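Local coordinates for streptokinase domain B (Streptococcus dysgalactiae subsp. equisimilis, PDB 1QQR), which is the central domain of a non-proteolytic plasminogen activator and probably helps streptokinase engage plasminogen in fibrinolysis, at residues Asn3-Val8 with Arg98-Arg103; Ser7-Tyr12 with Asn115-Ile120. All coordinates share one frame; numbering follows the deposited sequence.

How the contacts relate
From the N terminus, the chain runs through a loop, residues 3-7, and enters strand 8-18 at Val8. Contact 1 closes a long loop by bringing residues 98-103 back against that N-terminal loop. Contact 2 closes a longer one, because residues 115-120 return to pair with 7-12. The loops cross, since contact 2 starts inside that of contact 1 and ends beyond it; the contacts share Ser7 and Val8. Residues 98-103 lead into strand 102-104 and residues 115-120 lie in strand 111-128; these strands are neighbours in the mixed sheet. A salt bridge from Arg98 NH2 to Asp118 OD1, 2.8 Å, joins the contacts. A water on Ser7 O reaches Gln100 NE2 in contact 1 and Asn116 N in contact 2.

Contact 1: residues Asn3-Val8 with Arg98-Arg103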
loop_
_atom_site.group_PDB
_atom_site.type_symbol
_atom_site.label_atom_id
_atom_site.label_comp_id
_atom_site.label_asym_id
_atom_site.label_seq_id
_atom_site.Cartn_x
_atom_site.Cartn_y
_atom_site.Cartn_z
ATOM N N ASN A 3 8.911 19.351 14.961
ATOM C CA ASN A 3 8.953 18.125 15.743
ATOM C C ASN A 3 8.822 16.936 14.805
ATOM O O ASN A 3 7.731 16.424 14.578
ATOM C CB ASN A 3 7.804 18.129 16.748
ATOM C CG ASN A 3 7.329 19.531 17.073
ATOM O OD1 ASN A 3 8.099 20.362 17.565
ATOM N ND2 ASN A 3 6.059 19.811 16.786
ATOM N N GLN A 4 9.947 16.503 14.261
ATOM C CA GLN A 4 9.969 15.394 13.333
ATOM C C GLN A 4 9.337 14.143 13.920
ATOM O O GLN A 4 9.653 13.743 15.040
ATOM C CB GLN A 4 11.410 15.091 12.938
ATOM C CG GLN A 4 11.557 14.099 11.803
ATOM C CD GLN A 4 13.005 13.756 11.544
ATOM O OE1 GLN A 4 13.616 12.991 12.297
ATOM N NE2 GLN A 4 13.573 14.333 10.486
ATOM N N ALA A 5 8.443 13.520 13.154
ATOM C CA ALA A 5 7.800 12.294 13.604
ATOM C C ALA A 5 8.897 11.347 14.089
ATOM O O ALA A 5 9.975 11.290 13.512
ATOM C CB ALA A 5 7.026 11.672 12.460
ATOM N N LYS A 6 8.620 10.600 15.142
ATOM C CA LYS A 6 9.602 9.689 15.698
ATOM C C LYS A 6 9.499 8.289 15.096
ATOM O O LYS A 6 10.398 7.452 15.256
ATOM C CB LYS A 6 9.393 9.622 17.215
ATOM C CG LYS A 6 9.362 11.018 17.860
ATOM C CD LYS A 6 8.712 11.031 19.235
ATOM C CE LYS A 6 8.486 12.468 19.700
ATOM N NZ LYS A 6 7.705 12.552 20.972
ATOM N N SER A 7 8.406 8.048 14.382
ATOM C CA SER A 7 8.159 6.739 13.818
ATOM C C SER A 7 7.052 6.837 12.787
ATOM O O SER A 7 6.225 7.744 12.838
ATOM C CB SER A 7 7.679 5.824 14.937
ATOM O OG SER A 7 8.348 4.594 14.927
ATOM N N VAL A 8 7.029 5.904 11.850
ATOM C CA VAL A 8 5.947 5.884 10.884
ATOM C C VAL A 8 5.486 4.445 10.710
ATOM O O VAL A 8 6.260 3.590 10.273
ATOM C CB VAL A 8 6.372 6.483 9.542
ATOM C CG1 VAL A 8 5.285 6.269 8.498
ATOM C CG2 VAL A 8 6.590 7.957 9.713
ATOM N N ARG A 98 8.257 14.265 8.294
ATOM C CA ARG A 98 7.033 14.921 8.701
ATOM C C ARG A 98 7.008 15.331 10.159
ATOM O O ARG A 98 7.782 14.855 11.007
ATOM C CB ARG A 98 5.821 14.007 8.423
ATOM C CG ARG A 98 5.703 12.843 9.421
ATOM C CD ARG A 98 4.859 11.694 8.883
ATOM N NE ARG A 98 5.508 10.981 7.779
ATOM C CZ ARG A 98 4.918 10.043 7.034
ATOM N NH1 ARG A 98 3.652 9.705 7.257
ATOM N NH2 ARG A 98 5.608 9.403 6.089
ATOM N N GLU A 99 6.055 16.211 10.425
ATOM C CA GLU A 99 5.782 16.740 11.746
ATOM C C GLU A 99 5.159 15.598 12.546
ATOM O O GLU A 99 4.379 14.824 12.004
ATOM C CB GLU A 99 4.798 17.894 11.602
ATOM C CG GLU A 99 4.920 18.929 12.676
ATOM C CD GLU A 99 6.256 19.626 12.651
ATOM O OE1 GLU A 99 6.550 20.298 11.642
ATOM O OE2 GLU A 99 7.002 19.496 13.640
ATOM N N GLN A 100 5.508 15.481 13.822
ATOM C CA GLN A 100 4.976 14.421 14.683
ATOM C C GLN A 100 3.471 14.603 14.863
ATOM O O GLN A 100 3.010 15.687 15.188
ATOM C CB GLN A 100 5.661 14.460 16.049
ATOM C CG GLN A 100 5.009 13.599 17.105
ATOM C CD GLN A 100 5.260 12.127 16.891
ATOM O OE1 GLN A 100 6.399 11.710 16.690
ATOM N NE2 GLN A 100 4.203 11.323 16.956
ATOM N N ALA A 101 2.713 13.530 14.664
ATOM C CA ALA A 101 1.256 13.588 14.791
ATOM C C ALA A 101 0.757 13.714 16.232
ATOM O O ALA A 101 1.361 13.169 17.174
ATOM C CB ALA A 101 0.629 12.337 14.170
ATOM N N TYR A 102 -0.364 14.411 16.395
ATOM C CA TYR A 102 -0.983 14.525 17.713
ATOM C C TYR A 102 -2.452 14.890 17.585
ATOM O O TYR A 102 -2.893 15.384 16.549
ATOM C CB TYR A 102 -0.314 15.610 18.561
ATOM C CG TYR A 102 -0.680 16.998 18.103
ATOM C CD1 TYR A 102 -0.034 17.579 17.018
ATOM C CD2 TYR A 102 -1.733 17.706 18.712
ATOM C CE1 TYR A 102 -0.414 18.827 16.530
ATOM C CE2 TYR A 102 -2.122 18.971 18.235
ATOM C CZ TYR A 102 -1.453 19.517 17.146
ATOM O OH TYR A 102 -1.791 20.751 16.679
ATOM N N ARG A 103 -3.197 14.660 18.656
ATOM C CA ARG A 103 -4.602 15.033 18.702
ATOM C C ARG A 103 -4.776 15.889 19.959
ATOM O O ARG A 103 -3.895 15.959 20.814
ATOM C CB ARG A 103 -5.508 13.800 18.774
ATOM C CG ARG A 103 -5.224 12.878 19.916
ATOM C CD ARG A 103 -6.392 11.923 20.128
ATOM N NE ARG A 103 -6.015 10.819 21.008
ATOM C CZ ARG A 103 -5.848 9.561 20.605
ATOM N NH1 ARG A 103 -6.035 9.239 19.328
ATOM N NH2 ARG A 103 -5.463 8.630 21.473
HETATM O O HOH W 1 4.872 8.837 15.387
#
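Gln100 reaches across to Lys6 with its side-chain amide. Its CG is anti to the backbone N (chi1 168°), and the chain then bends at chi2. This brings Gln100 OE1 to Lys6 N, 2.9 Å away, with the donor tilted 22° from the amide carbonyl plane. The Lys6 chain crosses Gln100 at about a right angle, with Lys6 CG 3.3 Å from Gln100 OE1. Lys6 NZ itself pairs with Glu113. Gln100 NE2 donates to a water that also bonds Ser7 O. The backbones meet in a single beta bridge of Gln4 with Glu99, which ties the N-terminal loop to the approach to strand 102-104. The bridge's hydrogen bonds run from Ala5 N to Arg98 O, 2.6 Å, and from Gln100 N to Asn3 O, 2.5 Å. Arg98 starts away from the loop, but chi1 near 75° and a second bend at chi3 turn the chain back, and the guanidinium comes beside Val8. Val8 CG2 sits over the centre of one guanidinium face, 3.7 Å above the plane. Ala5 CB packs on Arg98 CG at 3.5 Å. The guanidinium is held by salt bridges to Asp118 and Asp77, and NE donates to Lys96 O.

Contact 2: residues Ser7-Tyr12 with Asn115-Ile120; sequences SVDVEY and NNTDLI
Strands 8-12 and 116-120 run parallel, 23° apart, and hydrogen bonds alternate between Asp9 and Glu11 on one strand and Asn116, Asp118 and Ile120 on the other. Asp9 N donates to Asn116 O at 2.9 Å, and Glu11 N to Asp118 O at 2.7 Å. Asp9 O and Glu11 O accept from Asp118 N and Ile120 N.

Val8, Val10, Tyr12, Asp118 and Ile120 lie on the buried face. Ile120 CD1 meets Val10 CG1 at 3.5 Å, and Ile120 CG2 lies 3.9 Å from Tyr12 CD1. The Ile120 branches part at CB: CG1 is anti to the carbonyl carbon (chi1 -63°) and leads to Val10, while CG2 serves the ring. Tyr12 also packs against helix 46-60, and its OH bonds Glu122. Val8 CG1 rests 3.7 Å from Asp118 CG. That carboxylate is buried but satisfied by Arg98 and the Tyr93 hydroxyl.

On the other face, Thr117 CG2 faces both Asp9 CB, 4.0 Å away, and Glu11 OE2, 3.9 Å away. Asp9 OD1 bonds Thr37. Strand 33-38 flanks strand 8-18 antiparallel, so this parallel pair belongs to a mixed sheet packed on a helix, the beta-grasp fold of the staphylokinase/streptokinase family.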
loop_
_atom_site.group_PDB
_atom_site.type_symbol
_atom_site.label_atom_id
_atom_site.label_comp_id
_atom_site.label_asym_id
_atom_site.label_seq_id
_atom_site.Cartn_x
_atom_site.Cartn_y
_atom_site.Cartn_z
ATOM N N SER A 7 8.406 8.048 14.382
ATOM C CA SER A 7 8.159 6.739 13.818
ATOM C C SER A 7 7.052 6.837 12.787
ATOM O O SER A 7 6.225 7.744 12.838
ATOM C CB SER A 7 7.679 5.824 14.937
ATOM O OG SER A 7 8.348 4.594 14.927
ATOM N N VAL A 8 7.029 5.904 11.850
ATOM C CA VAL A 8 5.947 5.884 10.884
ATOM C C VAL A 8 5.486 4.445 10.710
ATOM O O VAL A 8 6.260 3.590 10.273
ATOM C CB VAL A 8 6.372 6.483 9.542
ATOM C CG1 VAL A 8 5.285 6.269 8.498
ATOM C CG2 VAL A 8 6.590 7.957 9.713
ATOM N N ASP A 9 4.251 4.156 11.112
ATOM C CA ASP A 9 3.724 2.793 10.935
ATOM C C ASP A 9 3.352 2.724 9.465
ATOM O O ASP A 9 2.542 3.531 8.993
ATOM C CB ASP A 9 2.439 2.540 11.734
ATOM C CG ASP A 9 2.676 2.430 13.219
ATOM O OD1 ASP A 9 3.789 2.041 13.615
ATOM O OD2 ASP A 9 1.727 2.716 13.982
ATOM N N VAL A 10 3.948 1.788 8.738
ATOM C CA VAL A 10 3.637 1.660 7.325
ATOM C C VAL A 10 2.576 0.587 7.130
ATOM O O VAL A 10 2.833 -0.606 7.332
ATOM C CB VAL A 10 4.892 1.291 6.493
ATOM C CG1 VAL A 10 4.543 1.217 5.010
ATOM C CG2 VAL A 10 5.980 2.311 6.716
ATOM N N GLU A 11 1.377 1.028 6.767
ATOM C CA GLU A 11 0.289 0.110 6.509
ATOM C C GLU A 11 0.164 -0.150 5.007
ATOM O O GLU A 11 0.509 0.692 4.163
ATOM C CB GLU A 11 -1.016 0.650 7.079
ATOM C CG GLU A 11 -1.132 0.426 8.574
ATOM C CD GLU A 11 -2.271 1.213 9.205
ATOM O OE1 GLU A 11 -3.391 1.210 8.658
ATOM O OE2 GLU A 11 -2.048 1.829 10.265
ATOM N N TYR A 12 -0.362 -1.320 4.676
ATOM C CA TYR A 12 -0.471 -1.712 3.284
ATOM C C TYR A 12 -1.837 -2.227 2.909
ATOM O O TYR A 12 -2.466 -2.968 3.659
ATOM C CB TYR A 12 0.572 -2.797 3.018
ATOM C CG TYR A 12 0.666 -3.261 1.593
ATOM C CD1 TYR A 12 1.281 -2.484 0.630
ATOM C CD2 TYR A 12 0.150 -4.499 1.212
ATOM C CE1 TYR A 12 1.387 -2.923 -0.684
ATOM C CE2 TYR A 12 0.246 -4.961 -0.107
ATOM C CZ TYR A 12 0.871 -4.170 -1.053
ATOM O OH TYR A 12 1.035 -4.643 -2.344
ATOM N N ASN A 115 0.868 7.967 16.957
ATOM C CA ASN A 115 1.691 7.446 15.876
ATOM C C ASN A 115 1.357 7.972 14.492
ATOM O O ASN A 115 0.195 8.147 14.132
ATOM C CB ASN A 115 1.646 5.921 15.903
ATOM C CG ASN A 115 2.367 5.353 17.124
ATOM O OD1 ASN A 115 1.784 4.630 17.935
ATOM N ND2 ASN A 115 3.647 5.696 17.262
ATOM N N ASN A 116 2.402 8.271 13.737
ATOM C CA ASN A 116 2.248 8.742 12.374
ATOM C C ASN A 116 2.093 7.471 11.548
ATOM O O ASN A 116 2.576 6.400 11.943
ATOM C CB ASN A 116 3.498 9.509 11.942
ATOM C CG ASN A 116 3.497 10.949 12.427
ATOM O OD1 ASN A 116 3.048 11.856 11.718
ATOM N ND2 ASN A 116 3.981 11.161 13.643
ATOM N N THR A 117 1.416 7.569 10.418
ATOM C CA THR A 117 1.223 6.385 9.592
ATOM C C THR A 117 1.335 6.736 8.127
ATOM O O THR A 117 1.043 7.861 7.731
ATOM C CB THR A 117 -0.202 5.753 9.779
ATOM O OG1 THR A 117 -1.185 6.738 9.461
ATOM C CG2 THR A 117 -0.451 5.293 11.205
ATOM N N ASP A 118 1.772 5.750 7.347
ATOM C CA ASP A 118 1.846 5.846 5.891
ATOM C C ASP A 118 0.910 4.726 5.436
ATOM O O ASP A 118 0.954 3.613 5.965
ATOM C CB ASP A 118 3.239 5.515 5.351
ATOM C CG ASP A 118 4.061 6.748 5.026
ATOM O OD1 ASP A 118 3.497 7.871 4.983
ATOM O OD2 ASP A 118 5.284 6.582 4.792
ATOM N N LEU A 119 0.042 5.018 4.487
ATOM C CA LEU A 119 -0.822 3.978 3.972
ATOM C C LEU A 119 -0.388 3.796 2.541
ATOM O O LEU A 119 -0.570 4.706 1.718
ATOM C CB LEU A 119 -2.309 4.368 3.990
ATOM C CG LEU A 119 -3.186 3.366 3.214
ATOM C CD1 LEU A 119 -3.055 1.978 3.822
ATOM C CD2 LEU A 119 -4.646 3.792 3.223
ATOM N N ILE A 120 0.221 2.650 2.260
ATOM C CA ILE A 120 0.629 2.344 0.903
ATOM C C ILE A 120 -0.495 1.525 0.256
ATOM O O ILE A 120 -0.862 0.451 0.737
ATOM C CB ILE A 120 1.900 1.495 0.865
ATOM C CG1 ILE A 120 3.072 2.269 1.477
ATOM C CG2 ILE A 120 2.190 1.076 -0.589
ATOM C CD1 ILE A 120 4.380 1.476 1.489
HETATM O O HOH W 1 4.872 8.837 15.387
#